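Local coordinates for hypothetical shikimate 5-dehydrogenase-like protein HI0607 (Haemophilus influenzae, PDB 1NPY) that catalyses the NADP(+)-dependent oxidation of shikimate to 3-dehydroshikimate in vitro, though much more slowly than classical AroE enzymes, so shikimate may not be its biological substrate, at residues A[29-34]-A[257-262]; A[43-48]-A[71-76]; A[114-119]-A[136-141]; A[121-126]-A[166-171]; A[215-220]-A[234-239]. All blocks are in the same frame, centred on the assembly; numbering follows the deposited sequence.

Contact 1. Residues A[29-34]-A[257-262]; sequences DKLGLN and DELIAE
The last turn of helix 19-31 faces the first turns of helix 257-268, and the backbones come nearest at Lys30 and Leu259, whose CA atoms are 7.9 Å apart. Leu259 carries the contact. Its CB points toward the 29-34 segment, and its two methyls reach the aliphatic part of Lys30. CD2 of Leu259 lies 3.6 Å from CB of Lys30, while CD1 of Leu259 touches both CB and CG of Lys30. CD2 of Leu259 also meets CD2 of Leu31 at 4.1 Å. The lysine chain bends at CB-CG (chi2 -74°), then runs on past the leucine. Its ammonium NZ gives a hydrogen bond of 2.9 Å to water 1. That water in turn donates to OE1 of Glu262. Lys30 NZ and Glu262 OE1 are themselves 4.8 Å apart, so the opposite charges meet through the water. Gly32, with positive phi, follows the first helix in a Schellman motif. The contact lies at the surface and joins a helix of the substrate-binding domain to the C-terminal helix. Leu259 also packs on Leu27 of helix 19-31, and Leu31 reaches Phe247 of helix 235-251, so three helices meet here.

Contact 2. Residues A[43-48]-A[71-76]; sequences QDIEHA and MPFLDE
Glu46 lies across one face of the Phe73 ring, its side chain roughly at right angles to that of the phenylalanine. The backbones are close here, with CA atoms of Glu46 and Phe73 6.7 Å apart. CB of Glu46 is 3.6 Å from CZ of Phe73, and CG of Glu46 is 3.6 Å from CE1 of Phe73. The CA of Glu46 makes a CH-pi contact, 4.0 Å from the centroid of the Phe73 ring and 18° off the ring normal. The glutamate has CG anti to its own N (chi1 174°) and is extended beyond it, which carries the chain from over the face out past the CZ-CE1 rim. The carboxylate lies beyond that rim, its plane 7° from that of the ring. OE2 of Glu46 is held in a salt bridge by Lys50, one turn further along the same helix. The opposite face of the Phe73 ring carries CB of Pro72. Ile45 adds a looser contact, CG2 to CE2 of Phe73 at 4.4 Å. Asp44 caps the helix: its OD1 accepts from N of His47 at 3.3 Å, from well above the carboxylate plane. The arrangement is a capped helix start packed against a short 3-10 turn. It belongs to the shikimate dehydrogenase substrate-binding domain, and the Ile45 side chain is about 9 Å from that of Lys67, the inferred proton donor/acceptor.

Contact 3. Residues A[114-119]-A[136-141]; sequences YHLNKN and AAFKNS
Leu116 and Phe138 form the apolar part of this contact. CD1 of Leu116 sits 4.2 Å from CE1 of Phe138 and equally near its CZ, approaching the ring obliquely. Phe138 is buried. With its CG anti to the carbonyl carbon (chi1 -83°), the ring reaches from helix 131-140, which follows the probable NADP(+)-binding turn, toward the loop leading into strand 122-125. Phe143 packs edge-to-face on Phe138 and also touches Leu116, while Val180 and Ile178 of strand 178-181 add further apolar cover. The other side is looser and more polar. There the backbones come closest, at Lys118 and Ser141, with CA atoms 7.2 Å apart. CB of Lys118 lies 4.0 Å from the carbonyl O of Ser141, and the rest of the lysine leads away. Its NZ makes a weak hydrogen bond of 3.4 Å to OD1 of Asn119. The Ser141 side chain turns back to its own helix, where OG donates to the carbonyl O of Ala137 at 2.8 Å. No hydrogen bond joins the two segments. The chemistry therefore implies attachment by apolar packing at the buried end. At the outer end the serine hydroxyl bonds within its own segment, and the lysine does so weakly.

Contact 4. Residues A[121-126]-A[166-171]; sequences KVIVHG and AYINSL
Strands 122-125 and 166-168 belong to the same parallel sheet but are not neighbours, since strand 146-149 runs between them. No backbone bond links the two segments, and the nearest CA atoms, of Ile123 and Leu171, are 9.3 Å apart. Side chains bridge the gap over the middle strand. Ile123 points toward the second segment, and its CD1 does all the touching. It meets CD2 of Leu171 at 4.0 Å and CD1 of Ile168 at 4.4 Å. The extended ethyl branch of Ile123 (chi2 -178°) carries that methyl out toward both partners. The ethyl branch of Ile168 is extended too, so the two isoleucines meet by their terminal methyls. Tyr149 of the middle strand touches all three residues. Phe202 of helix 200-205 packs on Ile123 and Leu171. Strand 122-125 leads into Gly126, which probably binds NADP(+), as in related enzymes, at the start of the glycine-rich turn of a Rossmann-type fold. The contact is purely apolar, through methyl groups alone. It implies added hydrocarbon packing across a face of the sheet, while the order of the strands is set through strand 146-149 and no hydrogen bond joins the two segments directly.

Contact 5. Residues A[215-220]-A[234-239]; sequences MPVETP and SGAAVI
Val217 and Ser234 make most of this contact, with Ala236 as a smaller third partner. They join the loop after strand 208-211 to the start of helix 235-251. The CA atoms of Val217 and Ser234 are 6.0 Å apart. Val217 has the largest share. Its CG1 lies 3.4 Å from OG of Ser234 and 3.7 Å from CB of the same serine. Its other methyl, CG2, meets CB of Ala236 at 4.1 Å. The first methyl is anti to the valine N (chi1 174°) and the second is anti to its carbonyl carbon. CG1 thus meets only the serine, while CG2 straddles OG of Ser234 and CB of Ala236. Ser234 points its CB toward the valine while its hydroxyl does two other jobs. Ser234 is the N-cap of helix 235-251; its OG accepts from N of Ala236 at 3.2 Å with an N-H...O angle of 155°. It also donates to water 2, at 3.1 Å. The water passes the link on by donating to the carbonyl O of Val217 at 2.8 Å. The loop continues through an inverse gamma turn centred on Glu218 to Thr219. That residue caps the next helix, 220-227, with its OG1 accepting from N of Ile222. A cis peptide bond precedes Pro216, just before the valine. Val238 of helix 235-251 touches Met130, which probably binds NADP(+). The chemistry implies that the serine hydroxyl is fixed in rotation by two bonds, one to the helix and one to the water that ties it to the loop.

Contacts 1, 2 and 5 are surface contacts, and contacts 3 and 4 are partly buried, each with one buried residue among those that touch. Contacts 3 and 4 lie in the nucleotide-binding half of the chain: contact 4 is within the parallel sheet, and contact 3 is a helix and loop packed on it. They touch each other, CE1 of Phe138 meeting CG2 of Val122 at 4.2 Å, and their segments alternate along the chain. Contact 4 is wholly apolar, contact 3 mainly so. The surface contacts are more mixed: contacts 1 and 5 each add a bridging water, and contact 2 lays a glutamate over a ring. Contact 1 closes a loop that holds all the others.

Contact 1. Residues A[29-34]-A[257-262]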
# COMPACT_ATOMS: atom_id res chain seq x y z
N ASP A 29 -17.48 11.37 10.70
CA ASP A 29 -17.97 12.38 11.61
C ASP A 29 -17.69 13.79 11.08
O ASP A 29 -18.60 14.63 11.06
CB ASP A 29 -17.38 12.12 12.98
CG ASP A 29 -17.82 13.18 13.97
OD1 ASP A 29 -19.03 13.19 14.26
OD2 ASP A 29 -17.02 14.02 14.42
N LYS A 30 -16.44 14.06 10.70
CA LYS A 30 -16.02 15.39 10.27
C LYS A 30 -16.72 15.82 8.99
O LYS A 30 -16.96 17.02 8.81
CB LYS A 30 -14.50 15.50 10.12
CG LYS A 30 -13.73 15.34 11.43
CD LYS A 30 -13.89 16.59 12.30
CE LYS A 30 -13.09 16.57 13.58
NZ LYS A 30 -12.80 17.99 13.95
N LEU A 31 -17.04 14.88 8.11
CA LEU A 31 -17.66 15.18 6.82
C LEU A 31 -19.19 15.08 6.79
O LEU A 31 -19.80 15.34 5.76
CB LEU A 31 -17.07 14.30 5.72
CG LEU A 31 -15.67 14.66 5.19
CD1 LEU A 31 -15.30 13.75 4.03
CD2 LEU A 31 -15.63 16.08 4.70
N GLY A 32 -19.81 14.74 7.93
CA GLY A 32 -21.24 14.62 8.01
C GLY A 32 -21.81 13.49 7.18
O GLY A 32 -22.91 13.60 6.64
N LEU A 33 -21.06 12.39 7.09
CA LEU A 33 -21.50 11.21 6.36
C LEU A 33 -22.15 10.14 7.23
O LEU A 33 -21.64 9.81 8.30
CB LEU A 33 -20.33 10.55 5.65
CG LEU A 33 -19.79 11.25 4.41
CD1 LEU A 33 -18.36 10.96 4.09
CD2 LEU A 33 -20.65 10.90 3.20
N ASN A 34 -23.29 9.65 6.78
CA ASN A 34 -24.03 8.63 7.51
C ASN A 34 -23.52 7.23 7.20
O ASN A 34 -24.16 6.44 6.48
CB ASN A 34 -25.52 8.70 7.17
CG ASN A 34 -26.37 7.86 8.11
OD1 ASN A 34 -25.93 7.51 9.21
ND2 ASN A 34 -27.60 7.56 7.69
N ASP A 257 -6.76 17.78 2.67
CA ASP A 257 -5.45 17.44 3.20
C ASP A 257 -5.42 17.72 4.70
O ASP A 257 -4.82 16.94 5.45
CB ASP A 257 -4.34 18.24 2.51
CG ASP A 257 -4.18 17.90 1.05
OD1 ASP A 257 -4.48 16.76 0.61
OD2 ASP A 257 -3.70 18.78 0.31
N GLU A 258 -6.05 18.80 5.14
CA GLU A 258 -6.07 19.13 6.57
C GLU A 258 -6.78 18.06 7.38
O GLU A 258 -6.22 17.58 8.37
CB GLU A 258 -6.67 20.52 6.86
CG GLU A 258 -6.79 20.83 8.34
CD GLU A 258 -7.27 22.24 8.67
OE1 GLU A 258 -7.56 23.03 7.75
OE2 GLU A 258 -7.31 22.53 9.89
N LEU A 259 -7.94 17.61 6.90
CA LEU A 259 -8.63 16.58 7.64
C LEU A 259 -7.90 15.24 7.56
O LEU A 259 -7.91 14.49 8.53
CB LEU A 259 -10.05 16.35 7.15
CG LEU A 259 -11.19 16.27 8.16
CD1 LEU A 259 -11.24 17.40 9.19
CD2 LEU A 259 -12.45 16.30 7.29
N ILE A 260 -7.26 14.91 6.43
CA ILE A 260 -6.53 13.65 6.40
C ILE A 260 -5.42 13.64 7.45
O ILE A 260 -5.29 12.66 8.18
CB ILE A 260 -5.95 13.38 5.02
CG1 ILE A 260 -7.09 13.17 4.02
CG2 ILE A 260 -4.96 12.22 5.08
CD1 ILE A 260 -6.64 13.38 2.59
N ALA A 261 -4.70 14.76 7.59
CA ALA A 261 -3.61 14.81 8.56
C ALA A 261 -4.16 14.66 9.98
O ALA A 261 -3.55 13.97 10.79
CB ALA A 261 -2.78 16.07 8.38
N GLU A 262 -5.29 15.29 10.30
CA GLU A 262 -5.88 15.11 11.63
C GLU A 262 -6.33 13.67 11.87
O GLU A 262 -6.11 13.12 12.95
CB GLU A 262 -7.07 16.05 11.81
CG GLU A 262 -6.66 17.50 11.81
CD GLU A 262 -7.84 18.41 12.04
OE1 GLU A 262 -8.10 18.76 13.21
OE2 GLU A 262 -8.55 18.69 11.05
O HOH W 1 -10.12 18.96 14.69

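Contact 2. Residues A[43-48]-A[71-76]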
# COMPACT_ATOMS: atom_id res chain seq x y z
N GLN A 43 -13.09 -16.99 8.85
CA GLN A 43 -12.41 -18.20 8.40
C GLN A 43 -13.08 -18.78 7.17
O GLN A 43 -12.76 -19.90 6.74
CB GLN A 43 -12.35 -19.23 9.53
CG GLN A 43 -11.62 -18.77 10.79
CD GLN A 43 -11.47 -19.93 11.74
OE1 GLN A 43 -12.38 -20.20 12.53
NE2 GLN A 43 -10.39 -20.68 11.59
N ASP A 44 -13.95 -18.01 6.53
CA ASP A 44 -14.65 -18.45 5.33
C ASP A 44 -14.85 -17.30 4.36
O ASP A 44 -15.95 -16.72 4.31
CB ASP A 44 -16.02 -18.98 5.76
CG ASP A 44 -16.84 -19.59 4.65
OD1 ASP A 44 -16.52 -19.55 3.43
OD2 ASP A 44 -17.92 -20.14 4.95
N ILE A 45 -13.80 -16.98 3.60
CA ILE A 45 -13.80 -15.83 2.69
C ILE A 45 -14.97 -15.90 1.72
O ILE A 45 -15.58 -14.85 1.42
CB ILE A 45 -12.42 -15.67 1.98
CG1 ILE A 45 -12.25 -14.31 1.29
CG2 ILE A 45 -12.22 -16.76 0.96
CD1 ILE A 45 -12.54 -13.13 2.20
N GLU A 46 -15.30 -17.09 1.22
CA GLU A 46 -16.43 -17.23 0.31
C GLU A 46 -17.72 -16.62 0.86
O GLU A 46 -18.38 -15.79 0.22
CB GLU A 46 -16.70 -18.69 -0.07
CG GLU A 46 -17.94 -18.91 -0.89
CD GLU A 46 -18.17 -20.37 -1.26
OE1 GLU A 46 -17.42 -21.29 -0.87
OE2 GLU A 46 -19.16 -20.59 -1.96
N HIS A 47 -18.10 -17.05 2.05
CA HIS A 47 -19.37 -16.58 2.61
C HIS A 47 -19.26 -15.19 3.23
O HIS A 47 -20.27 -14.49 3.32
CB HIS A 47 -19.99 -17.61 3.55
CG HIS A 47 -20.35 -18.89 2.86
ND1 HIS A 47 -21.35 -18.98 1.92
CD2 HIS A 47 -19.76 -20.11 2.90
CE1 HIS A 47 -21.37 -20.20 1.42
NE2 HIS A 47 -20.46 -20.92 2.04
N ALA A 48 -18.05 -14.77 3.57
CA ALA A 48 -17.84 -13.38 3.97
C ALA A 48 -18.12 -12.43 2.81
O ALA A 48 -18.88 -11.47 2.99
CB ALA A 48 -16.44 -13.21 4.48
N MET A 71 -10.96 -13.14 -4.78
CA MET A 71 -11.17 -12.69 -6.14
C MET A 71 -12.23 -13.49 -6.92
O MET A 71 -12.99 -12.88 -7.67
CB MET A 71 -9.84 -12.64 -6.89
CG MET A 71 -8.89 -11.61 -6.29
SD MET A 71 -7.32 -11.40 -7.12
CE MET A 71 -7.77 -10.88 -8.69
N PRO A 72 -12.31 -14.80 -6.74
CA PRO A 72 -13.34 -15.60 -7.42
C PRO A 72 -14.78 -15.17 -7.13
O PRO A 72 -15.71 -15.49 -7.86
CB PRO A 72 -13.07 -17.01 -6.89
CG PRO A 72 -11.63 -17.04 -6.62
CD PRO A 72 -11.38 -15.66 -6.00
N PHE A 73 -14.95 -14.40 -6.06
CA PHE A 73 -16.28 -14.04 -5.59
C PHE A 73 -16.70 -12.63 -5.98
O PHE A 73 -17.77 -12.17 -5.57
CB PHE A 73 -16.34 -14.29 -4.08
CG PHE A 73 -15.98 -15.70 -3.73
CD1 PHE A 73 -16.75 -16.74 -4.23
CD2 PHE A 73 -14.78 -15.98 -3.09
CE1 PHE A 73 -16.36 -18.04 -4.05
CE2 PHE A 73 -14.41 -17.28 -2.86
CZ PHE A 73 -15.21 -18.31 -3.36
N LEU A 74 -15.84 -11.92 -6.70
CA LEU A 74 -16.10 -10.54 -7.09
C LEU A 74 -16.58 -10.49 -8.52
O LEU A 74 -16.35 -11.39 -9.34
CB LEU A 74 -14.84 -9.69 -6.94
CG LEU A 74 -14.20 -9.89 -5.55
CD1 LEU A 74 -12.93 -9.10 -5.48
CD2 LEU A 74 -15.18 -9.49 -4.48
N ASP A 75 -17.25 -9.39 -8.84
CA ASP A 75 -17.87 -9.24 -10.14
C ASP A 75 -17.00 -8.58 -11.21
O ASP A 75 -17.14 -8.87 -12.41
CB ASP A 75 -19.21 -8.53 -9.99
CG ASP A 75 -20.17 -9.30 -9.13
OD1 ASP A 75 -20.49 -10.44 -9.51
OD2 ASP A 75 -20.59 -8.87 -8.04
N GLU A 76 -16.11 -7.68 -10.82
CA GLU A 76 -15.32 -6.93 -11.79
C GLU A 76 -14.02 -6.46 -11.17
O GLU A 76 -14.03 -5.73 -10.19
CB GLU A 76 -16.14 -5.71 -12.20
CG GLU A 76 -15.56 -4.89 -13.34
CD GLU A 76 -16.48 -3.75 -13.69
OE1 GLU A 76 -16.46 -2.73 -12.99
OE2 GLU A 76 -17.28 -3.89 -14.65

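Contact 3. Residues A[114-119]-A[136-141]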
# COMPACT_ATOMS: atom_id res chain seq x y z
N TYR A 114 5.85 13.28 -6.01
CA TYR A 114 7.26 13.61 -5.79
C TYR A 114 8.02 13.87 -7.09
O TYR A 114 9.24 14.04 -7.10
CB TYR A 114 7.90 12.49 -4.95
CG TYR A 114 7.57 12.60 -3.47
CD1 TYR A 114 8.34 13.40 -2.65
CD2 TYR A 114 6.46 11.97 -2.94
CE1 TYR A 114 8.05 13.54 -1.31
CE2 TYR A 114 6.14 12.11 -1.62
CZ TYR A 114 6.95 12.89 -0.80
OH TYR A 114 6.66 13.05 0.52
N HIS A 115 7.30 13.89 -8.21
CA HIS A 115 7.88 14.14 -9.53
C HIS A 115 9.10 13.27 -9.80
O HIS A 115 10.17 13.74 -10.23
CB HIS A 115 8.22 15.61 -9.68
CG HIS A 115 7.09 16.53 -9.34
ND1 HIS A 115 5.92 16.56 -10.06
CD2 HIS A 115 6.97 17.47 -8.38
CE1 HIS A 115 5.12 17.48 -9.55
NE2 HIS A 115 5.73 18.04 -8.52
N LEU A 116 8.98 11.98 -9.51
CA LEU A 116 10.12 11.11 -9.73
C LEU A 116 10.32 11.02 -11.23
O LEU A 116 9.36 10.97 -11.99
CB LEU A 116 9.90 9.70 -9.16
CG LEU A 116 9.63 9.74 -7.65
CD1 LEU A 116 9.65 8.35 -7.08
CD2 LEU A 116 10.64 10.61 -6.88
N ASN A 117 11.59 10.98 -11.63
CA ASN A 117 12.05 11.06 -13.01
C ASN A 117 12.08 9.66 -13.62
O ASN A 117 12.88 8.83 -13.19
CB ASN A 117 13.48 11.61 -12.92
CG ASN A 117 14.16 11.79 -14.26
OD1 ASN A 117 15.29 12.28 -14.31
ND2 ASN A 117 13.49 11.41 -15.34
N LYS A 118 11.20 9.38 -14.58
CA LYS A 118 11.14 8.04 -15.18
C LYS A 118 12.44 7.59 -15.85
O LYS A 118 12.60 6.41 -16.13
CB LYS A 118 9.98 7.91 -16.18
CG LYS A 118 10.15 8.74 -17.45
CD LYS A 118 9.03 8.54 -18.44
CE LYS A 118 9.38 9.09 -19.83
NZ LYS A 118 10.74 8.79 -20.38
N ASN A 119 13.36 8.51 -16.10
CA ASN A 119 14.65 8.14 -16.67
C ASN A 119 15.67 7.72 -15.62
O ASN A 119 16.77 7.28 -15.93
CB ASN A 119 15.20 9.33 -17.47
CG ASN A 119 14.35 9.62 -18.68
OD1 ASN A 119 13.99 8.70 -19.41
ND2 ASN A 119 13.99 10.89 -18.88
N ALA A 136 5.14 -2.76 -10.19
CA ALA A 136 4.12 -2.50 -11.21
C ALA A 136 3.81 -1.03 -11.36
O ALA A 136 3.54 -0.54 -12.47
CB ALA A 136 2.84 -3.28 -10.88
N ALA A 137 3.80 -0.32 -10.24
CA ALA A 137 3.56 1.12 -10.26
C ALA A 137 4.66 1.85 -11.01
O ALA A 137 4.38 2.77 -11.80
CB ALA A 137 3.35 1.67 -8.86
N PHE A 138 5.90 1.45 -10.77
CA PHE A 138 6.99 2.06 -11.54
C PHE A 138 6.89 1.73 -13.02
O PHE A 138 7.07 2.61 -13.86
CB PHE A 138 8.35 1.69 -10.94
CG PHE A 138 8.76 2.57 -9.79
CD1 PHE A 138 9.29 3.83 -10.02
CD2 PHE A 138 8.59 2.14 -8.48
CE1 PHE A 138 9.65 4.64 -8.99
CE2 PHE A 138 8.98 2.95 -7.44
CZ PHE A 138 9.50 4.20 -7.69
N LYS A 139 6.54 0.50 -13.35
CA LYS A 139 6.52 0.05 -14.73
C LYS A 139 5.43 0.83 -15.44
O LYS A 139 5.65 1.35 -16.54
CB LYS A 139 6.20 -1.44 -14.81
CG LYS A 139 6.15 -2.03 -16.23
CD LYS A 139 7.56 -2.10 -16.78
CE LYS A 139 7.58 -2.69 -18.20
NZ LYS A 139 6.24 -2.49 -18.83
N ASN A 140 4.26 0.93 -14.82
CA ASN A 140 3.16 1.58 -15.52
C ASN A 140 3.26 3.10 -15.49
O ASN A 140 2.49 3.79 -16.14
CB ASN A 140 1.83 1.09 -14.96
CG ASN A 140 1.61 -0.37 -15.26
OD1 ASN A 140 2.24 -0.93 -16.17
ND2 ASN A 140 0.78 -1.02 -14.46
N SER A 141 4.22 3.63 -14.74
CA SER A 141 4.58 5.04 -14.77
C SER A 141 5.69 5.35 -15.77
O SER A 141 6.22 6.47 -15.78
CB SER A 141 4.99 5.49 -13.36
OG SER A 141 3.88 5.41 -12.48

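Contact 4. Residues A[121-126]-A[166-171]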
# COMPACT_ATOMS: atom_id res chain seq x y z
N LYS A 121 17.42 5.57 -12.53
CA LYS A 121 17.67 4.17 -12.21
C LYS A 121 17.09 3.86 -10.82
O LYS A 121 17.33 4.60 -9.86
CB LYS A 121 19.16 3.87 -12.23
CG LYS A 121 19.78 3.81 -13.62
CD LYS A 121 21.30 3.90 -13.58
CE LYS A 121 21.89 2.74 -12.80
NZ LYS A 121 23.37 2.58 -12.95
N VAL A 122 16.24 2.84 -10.78
CA VAL A 122 15.57 2.41 -9.55
C VAL A 122 16.11 1.05 -9.09
O VAL A 122 16.32 0.16 -9.90
CB VAL A 122 14.05 2.25 -9.78
CG1 VAL A 122 13.33 1.89 -8.48
CG2 VAL A 122 13.51 3.56 -10.35
N ILE A 123 16.33 0.87 -7.79
CA ILE A 123 16.52 -0.45 -7.20
C ILE A 123 15.49 -0.68 -6.11
O ILE A 123 15.35 0.16 -5.21
CB ILE A 123 17.95 -0.65 -6.65
CG1 ILE A 123 18.97 -0.58 -7.79
CG2 ILE A 123 18.05 -1.97 -5.88
CD1 ILE A 123 20.40 -0.82 -7.26
N VAL A 124 14.73 -1.76 -6.23
CA VAL A 124 13.80 -2.23 -5.22
C VAL A 124 14.44 -3.36 -4.42
O VAL A 124 14.85 -4.37 -4.99
CB VAL A 124 12.48 -2.72 -5.86
CG1 VAL A 124 11.56 -3.29 -4.80
CG2 VAL A 124 11.76 -1.61 -6.62
N HIS A 125 14.59 -3.18 -3.11
CA HIS A 125 15.06 -4.23 -2.22
C HIS A 125 13.84 -4.93 -1.65
O HIS A 125 13.09 -4.38 -0.85
CB HIS A 125 15.93 -3.62 -1.10
CG HIS A 125 16.66 -4.63 -0.27
ND1 HIS A 125 17.48 -4.26 0.77
CD2 HIS A 125 16.77 -5.97 -0.37
CE1 HIS A 125 18.04 -5.33 1.30
NE2 HIS A 125 17.62 -6.39 0.63
N GLY A 126 13.66 -6.18 -2.06
CA GLY A 126 12.62 -7.05 -1.53
C GLY A 126 11.80 -7.67 -2.65
O GLY A 126 11.84 -7.21 -3.79
N ALA A 166 15.21 -6.41 -14.40
CA ALA A 166 16.28 -7.35 -14.10
C ALA A 166 16.35 -7.64 -12.61
O ALA A 166 15.94 -6.81 -11.79
CB ALA A 166 17.60 -6.79 -14.62
N TYR A 167 16.88 -8.82 -12.30
CA TYR A 167 17.11 -9.28 -10.94
C TYR A 167 18.59 -9.26 -10.63
O TYR A 167 19.40 -9.68 -11.47
CB TYR A 167 16.56 -10.69 -10.75
CG TYR A 167 16.98 -11.31 -9.45
CD1 TYR A 167 16.38 -10.95 -8.25
CD2 TYR A 167 18.05 -12.21 -9.42
CE1 TYR A 167 16.79 -11.49 -7.07
CE2 TYR A 167 18.46 -12.76 -8.22
CZ TYR A 167 17.84 -12.38 -7.06
OH TYR A 167 18.26 -12.91 -5.86
N ILE A 168 18.92 -8.83 -9.41
CA ILE A 168 20.29 -8.91 -8.89
C ILE A 168 20.30 -9.53 -7.50
O ILE A 168 19.44 -9.25 -6.65
CB ILE A 168 20.99 -7.53 -8.89
CG1 ILE A 168 20.20 -6.50 -8.05
CG2 ILE A 168 21.17 -7.08 -10.31
CD1 ILE A 168 20.86 -5.12 -7.99
N ASN A 169 21.27 -10.40 -7.26
CA ASN A 169 21.43 -11.02 -5.95
C ASN A 169 22.36 -10.20 -5.07
O ASN A 169 22.47 -10.51 -3.89
CB ASN A 169 21.87 -12.48 -6.07
CG ASN A 169 21.68 -13.26 -4.78
OD1 ASN A 169 20.56 -13.44 -4.29
ND2 ASN A 169 22.78 -13.73 -4.20
N SER A 170 22.99 -9.15 -5.59
CA SER A 170 23.75 -8.22 -4.74
C SER A 170 23.97 -6.83 -5.33
O SER A 170 23.74 -6.58 -6.52
CB SER A 170 25.10 -8.83 -4.37
OG SER A 170 25.80 -9.19 -5.54
N LEU A 171 24.40 -5.90 -4.47
CA LEU A 171 24.59 -4.52 -4.89
C LEU A 171 25.96 -4.13 -5.46
O LEU A 171 26.18 -2.97 -5.82
CB LEU A 171 24.25 -3.59 -3.72
CG LEU A 171 22.78 -3.66 -3.31
CD1 LEU A 171 22.61 -2.89 -2.01
CD2 LEU A 171 21.88 -3.13 -4.40

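Contact 5. Residues A[215-220]-A[234-239]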
# COMPACT_ATOMS: atom_id res chain seq x y z
N MET A 215 6.32 1.94 10.37
CA MET A 215 6.55 2.07 11.80
C MET A 215 7.93 1.48 12.11
O MET A 215 8.14 0.27 11.93
CB MET A 215 5.48 1.32 12.59
CG MET A 215 5.66 1.34 14.10
SD MET A 215 5.52 2.98 14.85
CE MET A 215 3.76 2.96 15.16
N PRO A 216 8.87 2.31 12.53
CA PRO A 216 8.73 3.77 12.67
C PRO A 216 8.83 4.44 11.31
O PRO A 216 9.32 3.80 10.39
CB PRO A 216 9.98 4.14 13.48
CG PRO A 216 11.01 3.17 12.94
CD PRO A 216 10.25 1.87 12.81
N VAL A 217 8.48 5.72 11.20
CA VAL A 217 8.79 6.48 9.99
C VAL A 217 10.31 6.55 9.82
O VAL A 217 10.84 6.36 8.72
CB VAL A 217 8.19 7.89 10.11
CG1 VAL A 217 8.61 8.78 8.93
CG2 VAL A 217 6.68 7.78 10.21
N GLU A 218 10.99 6.88 10.92
CA GLU A 218 12.43 7.11 10.84
C GLU A 218 13.15 5.77 11.01
O GLU A 218 13.72 5.49 12.08
CB GLU A 218 12.85 8.13 11.91
CG GLU A 218 12.25 9.52 11.72
CD GLU A 218 12.94 10.30 10.61
OE1 GLU A 218 14.13 10.04 10.34
OE2 GLU A 218 12.28 11.12 9.95
N THR A 219 13.09 4.94 9.97
CA THR A 219 13.95 3.76 9.90
C THR A 219 15.42 4.17 9.76
O THR A 219 15.69 5.32 9.44
CB THR A 219 13.61 2.86 8.70
OG1 THR A 219 13.68 3.67 7.52
CG2 THR A 219 12.20 2.29 8.76
N PRO A 220 16.40 3.28 9.99
CA PRO A 220 17.79 3.67 9.74
C PRO A 220 18.06 4.17 8.32
O PRO A 220 18.79 5.15 8.14
CB PRO A 220 18.58 2.41 10.12
CG PRO A 220 17.72 1.75 11.11
CD PRO A 220 16.32 1.91 10.51
N SER A 234 8.01 8.02 2.95
CA SER A 234 7.92 7.12 4.09
C SER A 234 6.69 6.24 3.93
O SER A 234 5.78 6.61 3.20
CB SER A 234 7.81 7.96 5.37
OG SER A 234 7.05 7.25 6.33
N GLY A 235 6.67 5.09 4.58
CA GLY A 235 5.57 4.15 4.44
C GLY A 235 4.27 4.66 5.02
O GLY A 235 3.19 4.19 4.64
N ALA A 236 4.36 5.60 5.95
CA ALA A 236 3.16 6.21 6.52
C ALA A 236 2.34 6.91 5.43
O ALA A 236 1.11 6.88 5.46
CB ALA A 236 3.51 7.17 7.62
N ALA A 237 3.03 7.59 4.52
CA ALA A 237 2.33 8.20 3.39
C ALA A 237 1.57 7.18 2.55
O ALA A 237 0.51 7.54 2.02
CB ALA A 237 3.28 8.96 2.48
N VAL A 238 2.15 5.99 2.36
CA VAL A 238 1.49 4.92 1.63
C VAL A 238 0.23 4.47 2.37
O VAL A 238 -0.84 4.38 1.77
CB VAL A 238 2.41 3.73 1.32
CG1 VAL A 238 1.64 2.67 0.59
CG2 VAL A 238 3.58 4.13 0.44
N ILE A 239 0.35 4.20 3.67
CA ILE A 239 -0.80 3.67 4.40
C ILE A 239 -1.94 4.67 4.40
O ILE A 239 -3.12 4.30 4.24
CB ILE A 239 -0.43 3.31 5.84
CG1 ILE A 239 0.52 2.12 5.83
CG2 ILE A 239 -1.65 2.95 6.66
CD1 ILE A 239 0.96 1.70 7.21
O HOH W 2 9.38 5.20 6.61